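Local coordinates for 49 protein (Murid herpesvirus 4, PDB 6A4V) that interacts with poly(ADP-ribose) polymerase 1 and probably thereby facilitates replication of this gammaherpesvirus, at residues 159-164 with 227-232; 255-260 with 277-282. One frame throughout, in Å; residues are numbered along the deposited sequence.

Contact 1. Residues 159-164 with 227-232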
loop_
_atom_site.group_PDB
_atom_site.type_symbol
_atom_site.label_atom_id
_atom_site.label_comp_id
_atom_site.label_asym_id
_atom_site.label_seq_id
_atom_site.Cartn_x
_atom_site.Cartn_y
_atom_site.Cartn_z
ATOM N N GLN B 159 -1.079 -0.349 34.951
ATOM C CA GLN B 159 -0.818 1.051 34.656
ATOM C C GLN B 159 -0.782 1.266 33.137
ATOM O O GLN B 159 -0.140 0.525 32.388
ATOM C CB GLN B 159 0.498 1.462 35.320
ATOM C CG GLN B 159 0.940 2.888 35.026
ATOM C CD GLN B 159 2.411 3.099 35.290
ATOM O OE1 GLN B 159 3.215 2.175 35.209
ATOM N NE2 GLN B 159 2.788 4.338 35.559
ATOM N N PRO B 160 -1.506 2.278 32.613
ATOM C CA PRO B 160 -1.443 2.609 31.192
ATOM C C PRO B 160 -0.016 2.884 30.694
ATOM O O PRO B 160 0.808 3.475 31.384
ATOM C CB PRO B 160 -2.297 3.882 31.031
ATOM C CG PRO B 160 -3.177 3.927 32.275
ATOM C CD PRO B 160 -2.486 3.096 33.343
ATOM N N VAL B 161 0.222 2.470 29.455
ATOM C CA VAL B 161 1.534 2.366 28.900
ATOM C C VAL B 161 2.168 3.752 28.782
ATOM O O VAL B 161 3.336 3.922 29.055
ATOM C CB VAL B 161 1.461 1.640 27.551
ATOM C CG1 VAL B 161 2.741 1.767 26.755
ATOM C CG2 VAL B 161 1.072 0.187 27.764
ATOM N N HIS B 162 1.389 4.734 28.354
ATOM C CA HIS B 162 1.889 6.086 28.204
ATOM C C HIS B 162 2.367 6.650 29.566
ATOM O O HIS B 162 3.411 7.274 29.655
ATOM C CB HIS B 162 0.806 6.946 27.532
ATOM C CG HIS B 162 -0.418 7.178 28.358
ATOM N ND1 HIS B 162 -1.339 6.179 28.623
ATOM C CD2 HIS B 162 -0.880 8.289 28.965
ATOM C CE1 HIS B 162 -2.324 6.673 29.348
ATOM N NE2 HIS B 162 -2.056 7.959 29.578
ATOM N N GLU B 163 1.614 6.399 30.642
ATOM C CA GLU B 163 2.028 6.827 31.976
ATOM C C GLU B 163 3.444 6.312 32.254
ATOM O O GLU B 163 4.326 7.098 32.601
ATOM C CB GLU B 163 1.006 6.394 33.031
ATOM C CG GLU B 163 -0.083 7.438 33.263
ATOM C CD GLU B 163 -1.321 6.928 33.973
ATOM O OE1 GLU B 163 -1.202 5.919 34.702
ATOM O OE2 GLU B 163 -2.407 7.532 33.785
ATOM N N TRP B 164 3.661 5.008 32.025
ATOM C CA TRP B 164 4.961 4.343 32.227
ATOM C C TRP B 164 6.059 4.946 31.352
ATOM O O TRP B 164 7.182 5.087 31.817
ATOM C CB TRP B 164 4.811 2.834 32.002
ATOM C CG TRP B 164 6.010 1.972 32.246
ATOM C CD1 TRP B 164 6.250 1.248 33.378
ATOM C CD2 TRP B 164 6.977 1.508 31.282
ATOM N NE1 TRP B 164 7.371 0.473 33.231
ATOM C CE2 TRP B 164 7.864 0.643 31.964
ATOM C CE3 TRP B 164 7.275 1.838 29.961
ATOM C CZ2 TRP B 164 8.960 0.040 31.346
ATOM C CZ3 TRP B 164 8.358 1.245 29.345
ATOM C CH2 TRP B 164 9.173 0.343 30.022
ATOM N N PHE B 227 5.945 -1.583 21.735
ATOM C CA PHE B 227 5.734 -3.033 21.621
ATOM C C PHE B 227 4.536 -3.518 22.454
ATOM O O PHE B 227 3.869 -4.552 22.095
ATOM C CB PHE B 227 6.992 -3.766 22.068
ATOM C CG PHE B 227 6.922 -5.264 21.959
ATOM C CD1 PHE B 227 6.899 -5.870 20.712
ATOM C CD2 PHE B 227 7.001 -6.067 23.074
ATOM C CE1 PHE B 227 6.821 -7.248 20.615
ATOM C CE2 PHE B 227 6.953 -7.455 22.969
ATOM C CZ PHE B 227 6.865 -8.047 21.733
ATOM N N LYS B 228 4.346 -2.912 23.641
ATOM C CA LYS B 228 3.339 -3.399 24.585
ATOM C C LYS B 228 1.982 -3.007 23.996
ATOM O O LYS B 228 1.069 -3.854 23.977
ATOM C CB LYS B 228 3.632 -2.959 26.030
ATOM C CG LYS B 228 2.436 -2.849 26.988
ATOM C CD LYS B 228 2.152 -4.112 27.801
ATOM C CE LYS B 228 1.290 -3.894 29.032
ATOM N NZ LYS B 228 2.040 -3.334 30.180
ATOM N N LEU B 229 1.908 -1.813 23.388
ATOM C CA LEU B 229 0.663 -1.396 22.786
ATOM C C LEU B 229 0.296 -2.368 21.660
ATOM O O LEU B 229 -0.845 -2.862 21.604
ATOM C CB LEU B 229 0.775 0.023 22.243
ATOM C CG LEU B 229 0.300 1.206 23.080
ATOM C CD1 LEU B 229 0.151 2.405 22.163
ATOM C CD2 LEU B 229 -1.033 0.990 23.781
ATOM N N PHE B 230 1.213 -2.627 20.729
ATOM C CA PHE B 230 0.881 -3.472 19.582
ATOM C C PHE B 230 0.584 -4.875 20.114
ATOM O O PHE B 230 -0.241 -5.615 19.585
ATOM C CB PHE B 230 2.000 -3.458 18.517
ATOM C CG PHE B 230 1.870 -2.339 17.515
ATOM C CD1 PHE B 230 0.764 -2.263 16.658
ATOM C CD2 PHE B 230 2.809 -1.315 17.459
ATOM C CE1 PHE B 230 0.629 -1.223 15.755
ATOM C CE2 PHE B 230 2.658 -0.268 16.553
ATOM C CZ PHE B 230 1.594 -0.234 15.683
ATOM N N SER B 231 1.236 -5.254 21.211
ATOM C CA SER B 231 0.973 -6.593 21.718
ATOM C C SER B 231 -0.493 -6.735 22.098
ATOM O O SER B 231 -1.132 -7.755 21.863
ATOM C CB SER B 231 1.834 -6.921 22.876
ATOM O OG SER B 231 3.089 -7.423 22.432
ATOM N N VAL B 232 -1.000 -5.727 22.780
ATOM C CA VAL B 232 -2.344 -5.820 23.275
ATOM C C VAL B 232 -3.278 -5.747 22.069
ATOM O O VAL B 232 -4.190 -6.546 21.884
ATOM C CB VAL B 232 -2.590 -4.705 24.313
ATOM C CG1 VAL B 232 -4.056 -4.382 24.494
ATOM C CG2 VAL B 232 -1.944 -5.086 25.642
#
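In this largely helical protein, the first turn of the short helix 161-168 packs against the long helix 213-235, and Val161 reaches both Lys228 and Leu229. Pro160 occupies the N-cap position, where the missing backbone N-H is not needed by the helix's own hydrogen bonds, and Val161 follows directly with its side chain turned to the partner helix. The two methyls of the valine divide the work. CG2, lying anti to the carbonyl carbon, meets the aliphatic stem of Lys228 at CG, and at 3.4 Å this carbon pair is closer than ordinary van der Waals contact. CG1, anti to the backbone N (chi1 167°), heads for Leu229, whose CG lies 4.4 Å away.

Lysine suits this half-covered border because its methylenes can pack while its amine travels on: bends at chi2 and chi4 carry NZ to a weak hydrogen bond with the carbonyl of Lys157. Leu229 is buried more deeply and also touches Phe189. On another side of the same helix, Ser231 folds back on the preceding turn, its OG donating to Phe227 O at 3.0 Å, while Ser231 N approaches that oxygen from the opposite face of the carbonyl plane.

Contact 2. Residues 255-260 with 277-282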
loop_
_atom_site.group_PDB
_atom_site.type_symbol
_atom_site.label_atom_id
_atom_site.label_comp_id
_atom_site.label_asym_id
_atom_site.label_seq_id
_atom_site.Cartn_x
_atom_site.Cartn_y
_atom_site.Cartn_z
ATOM N N LYS B 255 -25.770 0.805 0.248
ATOM C CA LYS B 255 -27.240 0.568 0.093
ATOM C C LYS B 255 -28.051 1.856 0.270
ATOM O O LYS B 255 -28.971 2.031 -0.471
ATOM C CB LYS B 255 -27.727 -0.559 0.986
ATOM C CG LYS B 255 -27.596 -1.889 0.243
ATOM C CD LYS B 255 -27.231 -3.007 1.119
ATOM C CE LYS B 255 -26.718 -4.222 0.376
ATOM N NZ LYS B 255 -25.987 -5.101 1.329
ATOM N N GLU B 256 -27.634 2.722 1.210
ATOM C CA GLU B 256 -28.197 3.970 1.410
ATOM C C GLU B 256 -28.122 4.770 0.113
ATOM O O GLU B 256 -29.119 5.332 -0.281
ATOM C CB GLU B 256 -27.494 4.741 2.526
ATOM C CG GLU B 256 -27.920 6.182 2.565
ATOM C CD GLU B 256 -27.357 7.097 3.632
ATOM O OE1 GLU B 256 -28.123 7.952 4.055
ATOM O OE2 GLU B 256 -26.153 7.019 3.980
ATOM N N LEU B 257 -26.924 4.878 -0.495
ATOM C CA LEU B 257 -26.776 5.646 -1.709
ATOM C C LEU B 257 -27.751 5.139 -2.777
ATOM O O LEU B 257 -28.257 5.942 -3.525
ATOM C CB LEU B 257 -25.345 5.538 -2.236
ATOM C CG LEU B 257 -25.123 6.109 -3.650
ATOM C CD1 LEU B 257 -24.870 7.593 -3.591
ATOM C CD2 LEU B 257 -23.965 5.454 -4.338
ATOM N N GLU B 258 -27.893 3.811 -2.929
ATOM C CA GLU B 258 -28.780 3.269 -3.962
ATOM C C GLU B 258 -30.229 3.747 -3.709
ATOM O O GLU B 258 -30.992 4.028 -4.632
ATOM C CB GLU B 258 -28.815 1.739 -3.997
ATOM C CG GLU B 258 -27.530 1.029 -4.316
ATOM C CD GLU B 258 -27.701 -0.481 -4.332
ATOM O OE1 GLU B 258 -28.450 -1.004 -3.459
ATOM O OE2 GLU B 258 -27.100 -1.132 -5.226
ATOM N N ALA B 259 -30.636 3.816 -2.440
ATOM C CA ALA B 259 -32.007 4.182 -2.153
ATOM C C ALA B 259 -32.211 5.647 -2.521
ATOM O O ALA B 259 -33.019 5.958 -3.428
ATOM C CB ALA B 259 -32.353 3.911 -0.719
ATOM N N ILE B 260 -31.448 6.489 -1.822
ATOM C CA ILE B 260 -31.334 7.899 -2.044
ATOM C C ILE B 260 -31.415 8.238 -3.530
ATOM O O ILE B 260 -32.048 9.212 -3.897
ATOM C CB ILE B 260 -30.009 8.393 -1.416
ATOM C CG1 ILE B 260 -30.179 8.579 0.090
ATOM C CG2 ILE B 260 -29.493 9.656 -2.070
ATOM C CD1 ILE B 260 -28.952 9.148 0.767
ATOM N N ALA B 277 -26.002 2.568 -14.310
ATOM C CA ALA B 277 -24.966 1.640 -14.775
ATOM C C ALA B 277 -23.781 1.527 -13.808
ATOM O O ALA B 277 -23.286 0.420 -13.521
ATOM C CB ALA B 277 -24.476 2.106 -16.126
ATOM N N LYS B 278 -23.238 2.688 -13.435
ATOM C CA LYS B 278 -22.245 2.781 -12.438
ATOM C C LYS B 278 -22.822 2.241 -11.126
ATOM O O LYS B 278 -22.146 1.464 -10.430
ATOM C CB LYS B 278 -21.706 4.212 -12.340
ATOM C CG LYS B 278 -20.789 4.603 -13.491
ATOM C CD LYS B 278 -20.098 5.965 -13.369
ATOM C CE LYS B 278 -19.255 6.304 -14.587
ATOM N NZ LYS B 278 -18.046 5.450 -14.684
ATOM N N LEU B 279 -24.112 2.513 -10.864
ATOM C CA LEU B 279 -24.661 2.067 -9.649
ATOM C C LEU B 279 -24.718 0.548 -9.643
ATOM O O LEU B 279 -24.406 -0.039 -8.659
ATOM C CB LEU B 279 -26.025 2.700 -9.370
ATOM C CG LEU B 279 -25.974 3.905 -8.441
ATOM C CD1 LEU B 279 -27.342 4.558 -8.374
ATOM C CD2 LEU B 279 -25.510 3.473 -7.057
ATOM N N SER B 280 -25.028 -0.052 -10.784
ATOM C CA SER B 280 -25.188 -1.479 -10.846
ATOM C C SER B 280 -23.812 -2.132 -10.684
ATOM O O SER B 280 -23.633 -3.121 -9.952
ATOM C CB SER B 280 -25.859 -1.904 -12.132
ATOM O OG SER B 280 -26.011 -3.317 -12.137
ATOM N N ASN B 281 -22.845 -1.500 -11.326
ATOM C CA ASN B 281 -21.443 -1.874 -11.257
ATOM C C ASN B 281 -20.962 -1.815 -9.795
ATOM O O ASN B 281 -20.373 -2.781 -9.286
ATOM C CB ASN B 281 -20.668 -0.926 -12.160
ATOM C CG ASN B 281 -19.300 -1.425 -12.551
ATOM O OD1 ASN B 281 -19.117 -2.616 -12.830
ATOM N ND2 ASN B 281 -18.338 -0.507 -12.537
ATOM N N LEU B 282 -21.228 -0.675 -9.151
ATOM C CA LEU B 282 -20.854 -0.425 -7.768
ATOM C C LEU B 282 -21.390 -1.543 -6.896
ATOM O O LEU B 282 -20.736 -2.017 -5.972
ATOM C CB LEU B 282 -21.391 0.925 -7.255
ATOM C CG LEU B 282 -20.979 1.185 -5.793
ATOM C CD1 LEU B 282 -19.499 0.821 -5.624
ATOM C CD2 LEU B 282 -21.200 2.633 -5.370
#
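Helices 238-262 and 274-289 run antiparallel as neighbours in a helical bundle, their local axes 11.1 Å apart at closest approach and their N-to-C directions 157° apart, with Glu258 and Leu279 nearest in backbone register. No hydrogen bond crosses between the two segments; leucine side chains make most of the contact. Leu257 and Leu279 both point into it and meet obliquely through their CD2 methyls, 3.7 Å apart. One turn further along the second helix, Leu282 offers its own CD2 to the same methyl of Leu257 at 4.1 Å, the two side chains crossing at about a right angle. A single branch of Leu257 is thus shared by two leucines three residues apart, the spacing that brings side chains to one face of a helix. The branched, flexible leucine suits such a buried seam, which other helices extend: Leu257 also rests on Val62, Cys65 and Leu66 of helix 61-85, and Leu282 on Cys304 and Leu305 of helix 295-312.

Lys278, turned from the leucine seam, forms a salt bridge with Glu206 of the second subunit. Glu258 belongs at the margin, where its methylenes can pack while the extended side chain holds the carboxylate beyond CG. Its CG, anti to the carbonyl carbon (chi1 -63°), lies 4.2 Å from CD2 of Leu279.

The two contacts lie on opposite sides of the chain's centre, about 43 Å between their own centres, and do not touch. Contact 1 pairs helix 161-168 with helix 213-235, and contact 2 pairs helix 238-262 with helix 274-289; none is shared, although 213-235 and 238-262 are consecutive. Contact 1 closes before contact 2 opens along the sequence. Contact 1 is partly buried and nearer the middle of the chain; it sets valine methyls against a lysine stem and a leucine, and no other chain reaches its segments. Contact 2 is peripheral within the chain yet buried, built mainly from leucines, and its second helix also meets the other subunit. Neither depends on a hydrogen bond between its segments.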